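Triphenylmethane reductase (Citrobacter sp., PDB 2JL1) binds NADP(H) in a Rossmann-type fold and probably uses it to reduce triphenylmethane dyes. Local coordinates at residues K22-A26 and S27-A31; V49-D53 and Y54-E58; I115-A118 and H119-L122; A249-Y252 and D253-K257. All blocks are in the same frame, centred on the assembly; numbering follows the deposited sequence.

Contact 1 (K22-A26 and S27-A31); sequences KKVPA and SQIIA
Between P25 and I29 the backbone makes a short 3-10 turn, with Q28 N bonded to P25 O at 3.0 Å and I29 N to A26 O at 3.3 Å. Both bonds span three residues, and the second ends on the first residue of the strand, so the turn passes straight into extended chain. The Q28 side chain runs back over V24 and P25. Its CG is anti to the backbone N (chi1 -165°) and the chain beyond stays extended, which carries the amide across V24 at about a right angle. Q28 OE1 lies 3.4 Å from V24 CB and 3.3 Å from P25 CD; NE2 is held elsewhere, by a hydrogen bond to the carbonyl O of F1. V24 CB and CG1 face the amide, while CG2 packs at 3.7 Å on I29 CG1, with I29 CD1 beside it. V24 thus touches Q28 through CB and one methyl and the buried isoleucine through the other. This is the alpha-to-beta connection of the first beta-alpha-beta unit of the Rossmann fold, near the surface. I29 packs on I17 and L20 of helix 11-20, while backbone bonds from Q28 and I30 to I3 seat the incoming strand 29-33 beside strand 3-5.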
loop_
_atom_site.group_PDB
_atom_site.type_symbol
_atom_site.label_atom_id
_atom_site.label_comp_id
_atom_site.label_asym_id
_atom_site.label_seq_id
_atom_site.Cartn_x
_atom_site.Cartn_y
_atom_site.Cartn_z
ATOM N N LYS A 22 15.811 -10.447 27.794
ATOM C CA LYS A 22 16.856 -11.464 27.929
ATOM C C LYS A 22 18.060 -11.155 27.037
ATOM O O LYS A 22 19.059 -11.872 27.078
ATOM C CB LYS A 22 16.314 -12.854 27.606
ATOM C CG LYS A 22 15.252 -13.349 28.556
ATOM C CD LYS A 22 14.884 -14.773 28.180
ATOM C CE LYS A 22 13.596 -15.243 28.842
ATOM N NZ LYS A 22 12.809 -16.020 27.830
ATOM N N LYS A 23 17.983 -10.083 26.242
ATOM C CA LYS A 23 19.063 -9.770 25.296
ATOM C C LYS A 23 19.739 -8.413 25.506
ATOM O O LYS A 23 20.927 -8.269 25.256
ATOM C CB LYS A 23 18.559 -9.876 23.844
ATOM C CG LYS A 23 18.168 -11.274 23.399
ATOM C CD LYS A 23 17.384 -11.229 22.069
ATOM C CE LYS A 23 16.859 -12.619 21.645
ATOM N NZ LYS A 23 17.955 -13.553 21.229
ATOM N N VAL A 24 18.969 -7.416 25.923
ATOM C CA VAL A 24 19.460 -6.052 26.063
ATOM C C VAL A 24 19.021 -5.513 27.434
ATOM O O VAL A 24 18.042 -6.010 27.994
ATOM C CB VAL A 24 18.948 -5.124 24.905
ATOM C CG1 VAL A 24 19.512 -5.559 23.540
ATOM C CG2 VAL A 24 17.419 -5.093 24.854
ATOM N N PRO A 25 19.747 -4.510 27.986
ATOM C CA PRO A 25 19.326 -3.920 29.265
ATOM C C PRO A 25 17.944 -3.299 29.157
ATOM O O PRO A 25 17.573 -2.818 28.081
ATOM C CB PRO A 25 20.371 -2.824 29.506
ATOM C CG PRO A 25 21.556 -3.262 28.741
ATOM C CD PRO A 25 20.984 -3.876 27.492
ATOM N N ALA A 26 17.199 -3.303 30.259
ATOM C CA ALA A 26 15.824 -2.796 30.266
ATOM C C ALA A 26 15.732 -1.324 29.868
ATOM O O ALA A 26 14.733 -0.892 29.302
ATOM C CB ALA A 26 15.177 -3.022 31.622
ATOM N N SER A 27 16.784 -0.561 30.164
ATOM C CA SER A 27 16.825 0.867 29.835
ATOM C C SER A 27 16.882 1.148 28.319
ATOM O O SER A 27 16.608 2.269 27.876
ATOM C CB SER A 27 18.013 1.531 30.539
ATOM O OG SER A 27 19.245 1.102 29.973
ATOM N N GLN A 28 17.246 0.128 27.543
ATOM C CA GLN A 28 17.424 0.230 26.093
ATOM C C GLN A 28 16.094 -0.024 25.341
ATOM O O GLN A 28 15.985 0.221 24.144
ATOM C CB GLN A 28 18.508 -0.772 25.645
ATOM C CG GLN A 28 19.062 -0.550 24.242
ATOM C CD GLN A 28 20.132 -1.566 23.819
ATOM O OE1 GLN A 28 20.780 -2.223 24.658
ATOM N NE2 GLN A 28 20.339 -1.680 22.502
ATOM N N ILE A 29 15.093 -0.516 26.062
ATOM C CA ILE A 29 13.809 -0.859 25.465
ATOM C C ILE A 29 12.805 0.248 25.782
ATOM O O ILE A 29 12.781 0.743 26.900
ATOM C CB ILE A 29 13.297 -2.217 26.017
ATOM C CG1 ILE A 29 14.358 -3.305 25.809
ATOM C CG2 ILE A 29 11.947 -2.596 25.391
ATOM C CD1 ILE A 29 14.180 -4.543 26.671
ATOM N N ILE A 30 11.981 0.623 24.797
ATOM C CA ILE A 30 10.898 1.593 24.982
ATOM C C ILE A 30 9.556 0.976 24.588
ATOM O O ILE A 30 9.356 0.571 23.435
ATOM C CB ILE A 30 11.096 2.877 24.143
ATOM C CG1 ILE A 30 12.428 3.568 24.472
ATOM C CG2 ILE A 30 9.945 3.850 24.375
ATOM C CD1 ILE A 30 12.858 4.572 23.430
ATOM N N ALA A 31 8.651 0.890 25.549
ATOM C CA ALA A 31 7.316 0.411 25.285
ATOM C C ALA A 31 6.489 1.599 24.839
ATOM O O ALA A 31 6.383 2.598 25.558
ATOM C CB ALA A 31 6.721 -0.222 26.521
#

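Contact 2 (V49-D53 and Y54-E58); sequences VRHGD and YNQPE. With NAP (NADP nicotinamide-adenine-dinucleotide phosphate), chain B.
The D53 carboxylate turns back over the residues that follow it, and OD1 accepts from N55 N at 2.9 Å, the donor lying above the carboxylate plane. D53 CG stands anti to its own N (chi1 -174°), which puts OD1 there and also at the amino edge of the NADP adenine, where it accepts from N6A at 3.1 Å. OD1 is therefore shared between backbone and cofactor, and the bond from N55 N is consistent with holding the carboxylate in place for N6A. Y54 N donates to N1A at 2.9 Å, nearly straight at 165°. The Y54 ring lies over the N1A-C2A-N3A end of the base, C2A standing 3.4 Å above the ring plane over its centre; Y54 OH bonds to OG1 of T6. This is the loop after strand 48-51, at the C-terminal edge of the Rossmann sheet, where the cofactor adenine is bound in this fold. The loop is a type I turn from D53 to Q56, closed by Q56 N to D53 O at 2.7 Å. Q56, the N-cap of helix 57-63, lays its side chain obliquely past D53, the amide and carboxylate planes 31° apart. The H51 and Q56 side chains cross at about a right angle, with the end of Q56 at the edge of the imidazole.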
loop_
_atom_site.group_PDB
_atom_site.type_symbol
_atom_site.label_atom_id
_atom_site.label_comp_id
_atom_site.label_asym_id
_atom_site.label_seq_id
_atom_site.Cartn_x
_atom_site.Cartn_y
_atom_site.Cartn_z
ATOM N N VAL A 49 8.207 3.712 29.274
ATOM C CA VAL A 49 6.869 3.693 28.652
ATOM C C VAL A 49 6.624 5.056 28.003
ATOM O O VAL A 49 6.884 6.087 28.615
ATOM C CB VAL A 49 5.755 3.421 29.720
ATOM C CG1 VAL A 49 4.364 3.742 29.179
ATOM C CG2 VAL A 49 5.821 1.988 30.254
ATOM N N ARG A 50 6.133 5.067 26.770
ATOM C CA ARG A 50 5.709 6.319 26.127
ATOM C C ARG A 50 4.329 6.127 25.553
ATOM O O ARG A 50 3.986 5.032 25.147
ATOM C CB ARG A 50 6.655 6.719 25.000
ATOM C CG ARG A 50 8.031 7.093 25.451
ATOM C CD ARG A 50 8.922 7.355 24.264
ATOM N NE ARG A 50 10.268 7.719 24.685
ATOM C CZ ARG A 50 11.233 8.162 23.872
ATOM N NH1 ARG A 50 11.016 8.289 22.562
ATOM N NH2 ARG A 50 12.434 8.475 24.374
ATOM N N HIS A 51 3.544 7.198 25.539
ATOM C CA HIS A 51 2.209 7.172 24.966
ATOM C C HIS A 51 2.310 7.360 23.459
ATOM O O HIS A 51 2.896 8.316 22.988
ATOM C CB HIS A 51 1.361 8.287 25.562
ATOM C CG HIS A 51 -0.030 8.353 25.013
ATOM N ND1 HIS A 51 -0.526 9.477 24.389
ATOM C CD2 HIS A 51 -1.035 7.442 25.005
ATOM C CE1 HIS A 51 -1.776 9.255 24.017
ATOM N NE2 HIS A 51 -2.110 8.031 24.378
ATOM N N GLY A 52 1.723 6.447 22.710
ATOM C CA GLY A 52 1.710 6.563 21.259
ATOM C C GLY A 52 0.418 5.937 20.805
ATOM O O GLY A 52 0.219 4.738 20.979
ATOM N N ASP A 53 -0.468 6.764 20.263
ATOM C CA ASP A 53 -1.757 6.303 19.771
ATOM C C ASP A 53 -1.815 6.497 18.247
ATOM O O ASP A 53 -1.642 7.625 17.774
ATOM C CB ASP A 53 -2.866 7.099 20.473
ATOM C CG ASP A 53 -4.270 6.591 20.134
ATOM O OD1 ASP A 53 -4.487 6.040 19.023
ATOM O OD2 ASP A 53 -5.158 6.756 20.993
ATOM N N TYR A 54 -2.067 5.415 17.491
ATOM C CA TYR A 54 -2.050 5.459 16.004
ATOM C C TYR A 54 -3.090 6.410 15.417
ATOM O O TYR A 54 -3.015 6.775 14.259
ATOM C CB TYR A 54 -2.255 4.081 15.362
ATOM C CG TYR A 54 -1.405 2.965 15.888
ATOM C CD1 TYR A 54 -0.157 3.211 16.486
ATOM C CD2 TYR A 54 -1.849 1.647 15.790
ATOM C CE1 TYR A 54 0.610 2.171 16.986
ATOM C CE2 TYR A 54 -1.088 0.594 16.262
ATOM C CZ TYR A 54 0.131 0.856 16.870
ATOM O OH TYR A 54 0.872 -0.200 17.332
ATOM N N ASN A 55 -4.063 6.784 16.239
ATOM C CA ASN A 55 -5.066 7.779 15.872
ATOM C C ASN A 55 -4.581 9.219 16.091
ATOM O O ASN A 55 -5.261 10.173 15.693
ATOM C CB ASN A 55 -6.343 7.539 16.680
ATOM C CG ASN A 55 -7.013 6.224 16.340
ATOM O OD1 ASN A 55 -7.484 5.506 17.225
ATOM N ND2 ASN A 55 -7.062 5.904 15.053
ATOM N N GLN A 56 -3.413 9.372 16.715
ATOM C CA GLN A 56 -2.917 10.685 17.139
ATOM C C GLN A 56 -1.488 10.957 16.649
ATOM O O GLN A 56 -0.523 10.684 17.361
ATOM C CB GLN A 56 -3.002 10.819 18.674
ATOM C CG GLN A 56 -4.435 10.687 19.259
ATOM C CD GLN A 56 -4.480 10.612 20.793
ATOM O OE1 GLN A 56 -5.387 9.997 21.366
ATOM N NE2 GLN A 56 -3.509 11.232 21.460
ATOM N N PRO A 57 -1.351 11.500 15.425
ATOM C CA PRO A 57 -0.045 11.806 14.814
ATOM C C PRO A 57 0.959 12.531 15.727
ATOM O O PRO A 57 2.157 12.210 15.711
ATOM C CB PRO A 57 -0.431 12.686 13.621
ATOM C CG PRO A 57 -1.766 12.139 13.212
ATOM C CD PRO A 57 -2.464 11.831 14.511
ATOM N N GLU A 58 0.477 13.485 16.515
ATOM C CA GLU A 58 1.342 14.248 17.420
ATOM C C GLU A 58 1.931 13.366 18.513
ATOM O O GLU A 58 3.135 13.447 18.801
ATOM C CB GLU A 58 0.589 15.438 18.025
ATOM C CG GLU A 58 0.502 16.633 17.089
ATOM C CD GLU A 58 0.454 17.959 17.833
ATOM O OE1 GLU A 58 1.404 18.760 17.669
ATOM O OE2 GLU A 58 -0.519 18.195 18.589
HETATM P PA NAP B . -3.450 -7.778 20.678
HETATM O O1A NAP B . -4.910 -7.691 20.396
HETATM O O2A NAP B . -3.092 -8.483 21.927
HETATM O O5B NAP B . -2.773 -6.334 20.677
HETATM C C5B NAP B . -3.122 -5.293 19.791
HETATM C C4B NAP B . -2.343 -4.089 20.297
HETATM O O4B NAP B . -2.603 -2.943 19.496
HETATM C C3B NAP B . -2.790 -3.777 21.725
HETATM O O3B NAP B . -1.663 -3.562 22.534
HETATM C C2B NAP B . -3.556 -2.491 21.592
HETATM O O2B NAP B . -3.330 -1.663 22.689
HETATM C C1B NAP B . -2.898 -1.876 20.375
HETATM N N9A NAP B . -3.772 -0.838 19.812
HETATM C C8A NAP B . -5.088 -0.941 19.455
HETATM N N7A NAP B . -5.488 0.268 18.992
HETATM C C5A NAP B . -4.450 1.132 19.078
HETATM C C6A NAP B . -4.312 2.482 18.755
HETATM N N6A NAP B . -5.332 3.178 18.260
HETATM N N1A NAP B . -3.097 3.096 18.955
HETATM C C2A NAP B . -2.036 2.391 19.481
HETATM N N3A NAP B . -2.171 1.057 19.792
HETATM C C4A NAP B . -3.366 0.445 19.597
HETATM O O3 NAP B . -2.769 -8.516 19.401
HETATM P PN NAP B . -1.583 -9.602 19.329
HETATM O O1N NAP B . -0.481 -9.085 20.157
HETATM O O2N NAP B . -2.147 -10.953 19.604
HETATM O O5D NAP B . -1.108 -9.473 17.761
HETATM C C5D NAP B . -0.477 -8.284 17.306
HETATM C C4D NAP B . -0.984 -7.782 15.950
HETATM O O4D NAP B . -0.911 -8.835 15.003
HETATM C C3D NAP B . -2.452 -7.349 15.984
HETATM O O3D NAP B . -2.655 -5.985 16.250
HETATM C C2D NAP B . -2.990 -7.730 14.618
HETATM O O2D NAP B . -2.864 -6.717 13.642
HETATM C C1D NAP B . -2.081 -8.866 14.201
HETATM N N1N NAP B . -2.836 -10.125 14.322
HETATM C C2N NAP B . -2.285 -11.228 13.752
HETATM C C3N NAP B . -2.950 -12.420 13.784
HETATM C C7N NAP B . -2.372 -13.613 13.154
HETATM O O7N NAP B . -3.075 -14.836 13.353
HETATM N N7N NAP B . -1.267 -13.449 12.416
HETATM C C4N NAP B . -4.162 -12.531 14.497
HETATM C C5N NAP B . -4.661 -11.430 15.150
HETATM C C6N NAP B . -4.011 -10.199 15.010
HETATM P P2B NAP B . -4.336 -1.627 23.952
HETATM O O1X NAP B . -3.750 -2.534 25.017
HETATM O O2X NAP B . -5.731 -2.111 23.594
HETATM O O3X NAP B . -4.365 -0.179 24.395
#

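Contact 3 (I115-A118 and H119-L122); sequences IPLA and HVHL
P116 O takes two donors: H119 N at 2.9 Å and, weakly, a water that also hydrogen-bonds to H119 ND1 at 3.0 Å. The water bridges the carbonyl and the imidazole near the N-terminal end of helix 117-130, the helical element of a beta-alpha-beta unit between strands 101-107 and 135-140 of the Rossmann fold. Three-residue bonds come first, from A118 N to I115 O and from H119 N to P116 O. The four-residue pattern begins at L117 O, which accepts from H121 N at 3.3 Å and only weakly from V120 N; A118 O accepts from L122 N at 3.0 Å. Among the side chains L117 carries most of the contact. With CG anti to the backbone N (chi1 -173°), the leucine swings forward along the helix, and its two methyls divide between partners one residue apart. CD1 meets V120 CG2 at 3.9 Å, while CD2 touches the H121 imidazole, the two side chains crossing obliquely. That ring also lies near the backbone, its CD2 standing 3.4 Å from L117 O. H121 ND1 is hydrogen-bonded to the hydroxyl of Y104 on strand 101-107, and the side chain touches S74, whose carbonyl binds the NADP. H121 thus stands in the second shell of the cofactor site. L117 is covered by N80 and L83 of helix 80-96. H119 and V120 pack on T130, and L122 on Y126, of the second subunit, so this turn forms part of the subunit interface. The closest side-chain approach of L117 to the histidine is CD2 to H121 NE2, at 3.5 Å.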
loop_
_atom_site.group_PDB
_atom_site.type_symbol
_atom_site.label_atom_id
_atom_site.label_comp_id
_atom_site.label_asym_id
_atom_site.label_seq_id
_atom_site.Cartn_x
_atom_site.Cartn_y
_atom_site.Cartn_z
ATOM N N ILE A 115 -7.550 -13.370 2.104
ATOM C CA ILE A 115 -8.248 -12.611 3.144
ATOM C C ILE A 115 -7.946 -11.087 3.040
ATOM O O ILE A 115 -6.811 -10.703 2.714
ATOM C CB ILE A 115 -7.940 -13.138 4.538
ATOM C CG1 ILE A 115 -6.495 -12.867 4.908
ATOM C CG2 ILE A 115 -8.243 -14.663 4.615
ATOM C CD1 ILE A 115 -6.317 -12.400 6.333
ATOM N N PRO A 116 -8.969 -10.224 3.261
ATOM C CA PRO A 116 -8.830 -8.767 3.083
ATOM C C PRO A 116 -7.661 -8.102 3.836
ATOM O O PRO A 116 -7.018 -7.209 3.287
ATOM C CB PRO A 116 -10.189 -8.235 3.560
ATOM C CG PRO A 116 -11.140 -9.342 3.233
ATOM C CD PRO A 116 -10.363 -10.583 3.617
ATOM N N LEU A 117 -7.370 -8.564 5.052
ATOM C CA LEU A 117 -6.280 -8.009 5.863
ATOM C C LEU A 117 -4.904 -8.058 5.166
ATOM O O LEU A 117 -4.050 -7.222 5.447
ATOM C CB LEU A 117 -6.237 -8.657 7.269
ATOM C CG LEU A 117 -5.215 -7.978 8.205
ATOM C CD1 LEU A 117 -5.642 -6.554 8.605
ATOM C CD2 LEU A 117 -4.903 -8.820 9.432
ATOM N N ALA A 118 -4.699 -8.993 4.232
ATOM C CA ALA A 118 -3.434 -9.052 3.477
ATOM C C ALA A 118 -3.186 -7.726 2.749
ATOM O O ALA A 118 -2.060 -7.302 2.585
ATOM C CB ALA A 118 -3.475 -10.169 2.460
ATOM N N HIS A 119 -4.272 -7.102 2.285
ATOM C CA HIS A 119 -4.160 -5.847 1.554
ATOM C C HIS A 119 -3.608 -4.721 2.426
ATOM O O HIS A 119 -2.852 -3.862 1.940
ATOM C CB HIS A 119 -5.493 -5.498 0.893
ATOM C CG HIS A 119 -5.845 -6.432 -0.219
ATOM N ND1 HIS A 119 -7.143 -6.730 -0.575
ATOM C CD2 HIS A 119 -5.053 -7.184 -1.010
ATOM C CE1 HIS A 119 -7.128 -7.583 -1.583
ATOM N NE2 HIS A 119 -5.871 -7.887 -1.853
ATOM N N VAL A 120 -4.009 -4.720 3.697
ATOM C CA VAL A 120 -3.545 -3.727 4.662
ATOM C C VAL A 120 -2.041 -3.877 4.851
ATOM O O VAL A 120 -1.312 -2.885 4.908
ATOM C CB VAL A 120 -4.192 -3.932 6.053
ATOM C CG1 VAL A 120 -3.537 -2.989 7.087
ATOM C CG2 VAL A 120 -5.708 -3.674 6.011
ATOM N N HIS A 121 -1.588 -5.124 4.996
ATOM C CA HIS A 121 -0.172 -5.383 5.243
ATOM C C HIS A 121 0.688 -4.987 4.055
ATOM O O HIS A 121 1.763 -4.388 4.215
ATOM C CB HIS A 121 0.039 -6.847 5.661
ATOM C CG HIS A 121 -0.494 -7.140 7.023
ATOM N ND1 HIS A 121 -0.090 -6.440 8.148
ATOM C CD2 HIS A 121 -1.447 -8.004 7.439
ATOM C CE1 HIS A 121 -0.762 -6.882 9.199
ATOM N NE2 HIS A 121 -1.581 -7.840 8.797
ATOM N N LEU A 122 0.196 -5.280 2.853
ATOM C CA LEU A 122 0.945 -4.903 1.623
ATOM C C LEU A 122 0.974 -3.370 1.430
ATOM O O LEU A 122 2.019 -2.802 1.069
ATOM C CB LEU A 122 0.357 -5.605 0.407
ATOM C CG LEU A 122 0.689 -7.110 0.290
ATOM C CD1 LEU A 122 -0.389 -7.859 -0.536
ATOM C CD2 LEU A 122 2.079 -7.309 -0.314
HETATM O O HOH W 1 -9.492 -6.037 1.150
#

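Contact 4 (A249-Y252 and D253-K257); sequences AAIY and DAISK
D253 N is bonded to A249 O at 3.0 Å in the last part of helix 242-256, and the amide, carbonyl and carboxylate of D253 are all engaged. Regular alpha-helical i to i+4 bonds join the two segments, continuing with A254 N to A250 O, I255 N to I251 O at 3.0 Å and S256 N to Y252 O at 2.8 Å. A249 O has a second donor, the side-chain amide of N164. Towards the C-terminal end the pattern changes. D253 O receives S256 OG at 2.6 Å, the hydroxyl turning back along the helix with chi1 at 76°, and only a weak bond from K257 N, whose better partner is A254 O at 2.9 Å. Here the span shortens to three residues. Among the apolar groups, I251 CG2 and I255 CD1 meet at 4.0 Å, one turn apart, and both isoleucines also lean on F147 of helix 144-147. Y252 meets the ring of F206 edge-to-face. The extended K257 side chain reaches back alongside the helix to D253, where NZ forms a salt bridge with the syn lone pair of OD1 at 2.8 Å.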
loop_
_atom_site.group_PDB
_atom_site.type_symbol
_atom_site.label_atom_id
_atom_site.label_comp_id
_atom_site.label_asym_id
_atom_site.label_seq_id
_atom_site.Cartn_x
_atom_site.Cartn_y
_atom_site.Cartn_z
ATOM N N ALA A 249 -15.181 -18.396 11.216
ATOM C CA ALA A 249 -15.618 -19.195 10.065
ATOM C C ALA A 249 -14.897 -18.747 8.797
ATOM O O ALA A 249 -14.621 -19.577 7.927
ATOM C CB ALA A 249 -17.109 -19.110 9.874
ATOM N N ALA A 250 -14.593 -17.450 8.674
ATOM C CA ALA A 250 -13.969 -16.965 7.446
ATOM C C ALA A 250 -12.512 -17.415 7.385
ATOM O O ALA A 250 -11.985 -17.697 6.305
ATOM C CB ALA A 250 -14.076 -15.444 7.327
ATOM N N ILE A 251 -11.871 -17.483 8.547
ATOM C CA ILE A 251 -10.469 -17.913 8.629
ATOM C C ILE A 251 -10.392 -19.418 8.311
ATOM O O ILE A 251 -9.491 -19.855 7.594
ATOM C CB ILE A 251 -9.856 -17.562 10.019
ATOM C CG1 ILE A 251 -9.550 -16.050 10.087
ATOM C CG2 ILE A 251 -8.570 -18.341 10.279
ATOM C CD1 ILE A 251 -9.203 -15.531 11.542
ATOM N N TYR A 252 -11.348 -20.200 8.823
ATOM C CA TYR A 252 -11.389 -21.629 8.504
ATOM C C TYR A 252 -11.636 -21.829 7.006
ATOM O O TYR A 252 -11.052 -22.692 6.389
ATOM C CB TYR A 252 -12.503 -22.321 9.279
ATOM C CG TYR A 252 -12.244 -22.556 10.755
ATOM C CD1 TYR A 252 -10.964 -22.833 11.243
ATOM C CD2 TYR A 252 -13.308 -22.585 11.650
ATOM C CE1 TYR A 252 -10.748 -23.086 12.602
ATOM C CE2 TYR A 252 -13.114 -22.838 13.013
ATOM C CZ TYR A 252 -11.831 -23.084 13.475
ATOM O OH TYR A 252 -11.658 -23.356 14.802
ATOM N N ASP A 253 -12.488 -21.000 6.423
ATOM C CA ASP A 253 -12.807 -21.134 4.994
ATOM C C ASP A 253 -11.563 -20.827 4.144
ATOM O O ASP A 253 -11.288 -21.520 3.169
ATOM C CB ASP A 253 -14.000 -20.220 4.620
ATOM C CG ASP A 253 -14.409 -20.363 3.164
ATOM O OD1 ASP A 253 -14.133 -19.443 2.378
ATOM O OD2 ASP A 253 -14.981 -21.400 2.797
ATOM N N ALA A 254 -10.799 -19.811 4.528
ATOM C CA ALA A 254 -9.583 -19.458 3.797
ATOM C C ALA A 254 -8.609 -20.637 3.906
ATOM O O ALA A 254 -8.002 -21.041 2.926
ATOM C CB ALA A 254 -8.955 -18.149 4.378
ATOM N N ILE A 255 -8.503 -21.194 5.110
ATOM C CA ILE A 255 -7.667 -22.370 5.343
ATOM C C ILE A 255 -8.103 -23.536 4.439
ATOM O O ILE A 255 -7.240 -24.148 3.786
ATOM C CB ILE A 255 -7.602 -22.761 6.856
ATOM C CG1 ILE A 255 -6.783 -21.728 7.646
ATOM C CG2 ILE A 255 -6.978 -24.185 7.049
ATOM C CD1 ILE A 255 -6.970 -21.885 9.174
ATOM N N SER A 256 -9.425 -23.807 4.342
ATOM C CA SER A 256 -9.907 -24.872 3.455
ATOM C C SER A 256 -9.513 -24.632 1.996
ATOM O O SER A 256 -9.557 -25.563 1.207
ATOM C CB SER A 256 -11.419 -25.028 3.510
ATOM O OG SER A 256 -12.057 -23.990 2.792
ATOM N N LYS A 257 -9.154 -23.388 1.653
ATOM C CA LYS A 257 -8.774 -23.011 0.276
ATOM C C LYS A 257 -7.260 -22.798 0.105
ATOM O O LYS A 257 -6.814 -22.233 -0.916
ATOM C CB LYS A 257 -9.539 -21.736 -0.146
ATOM C CG LYS A 257 -11.034 -22.008 -0.384
ATOM C CD LYS A 257 -11.882 -20.741 -0.388
ATOM C CE LYS A 257 -13.355 -21.065 -0.631
ATOM N NZ LYS A 257 -14.157 -19.812 -0.401
#

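In the fold
Along the chain the four contacts follow in series, without interlocking. Contacts 1 and 2 belong to neighbouring strands, 29-33 and 48-51, of the seven-stranded parallel sheet; their centres are about 20 Å apart, and they meet where A31 O probably accepts a hydrogen bond from R50 N. Contact 3 lies near the N-terminal end of helix 117-130, about 23 Å from contact 2 between centres. Contact 4 closes helix 242-256, its centre about 15 Å from that of contact 3, which it touches through I115 CG2 and A254 CB at 3.6 Å. Contacts 1 and 4 lie on opposite sides of the chain's centre, about 38 Å apart between centres. The NADP extends from contact 2, which holds its adenine, toward contact 4, where the I251 side chain is about 6 Å from it.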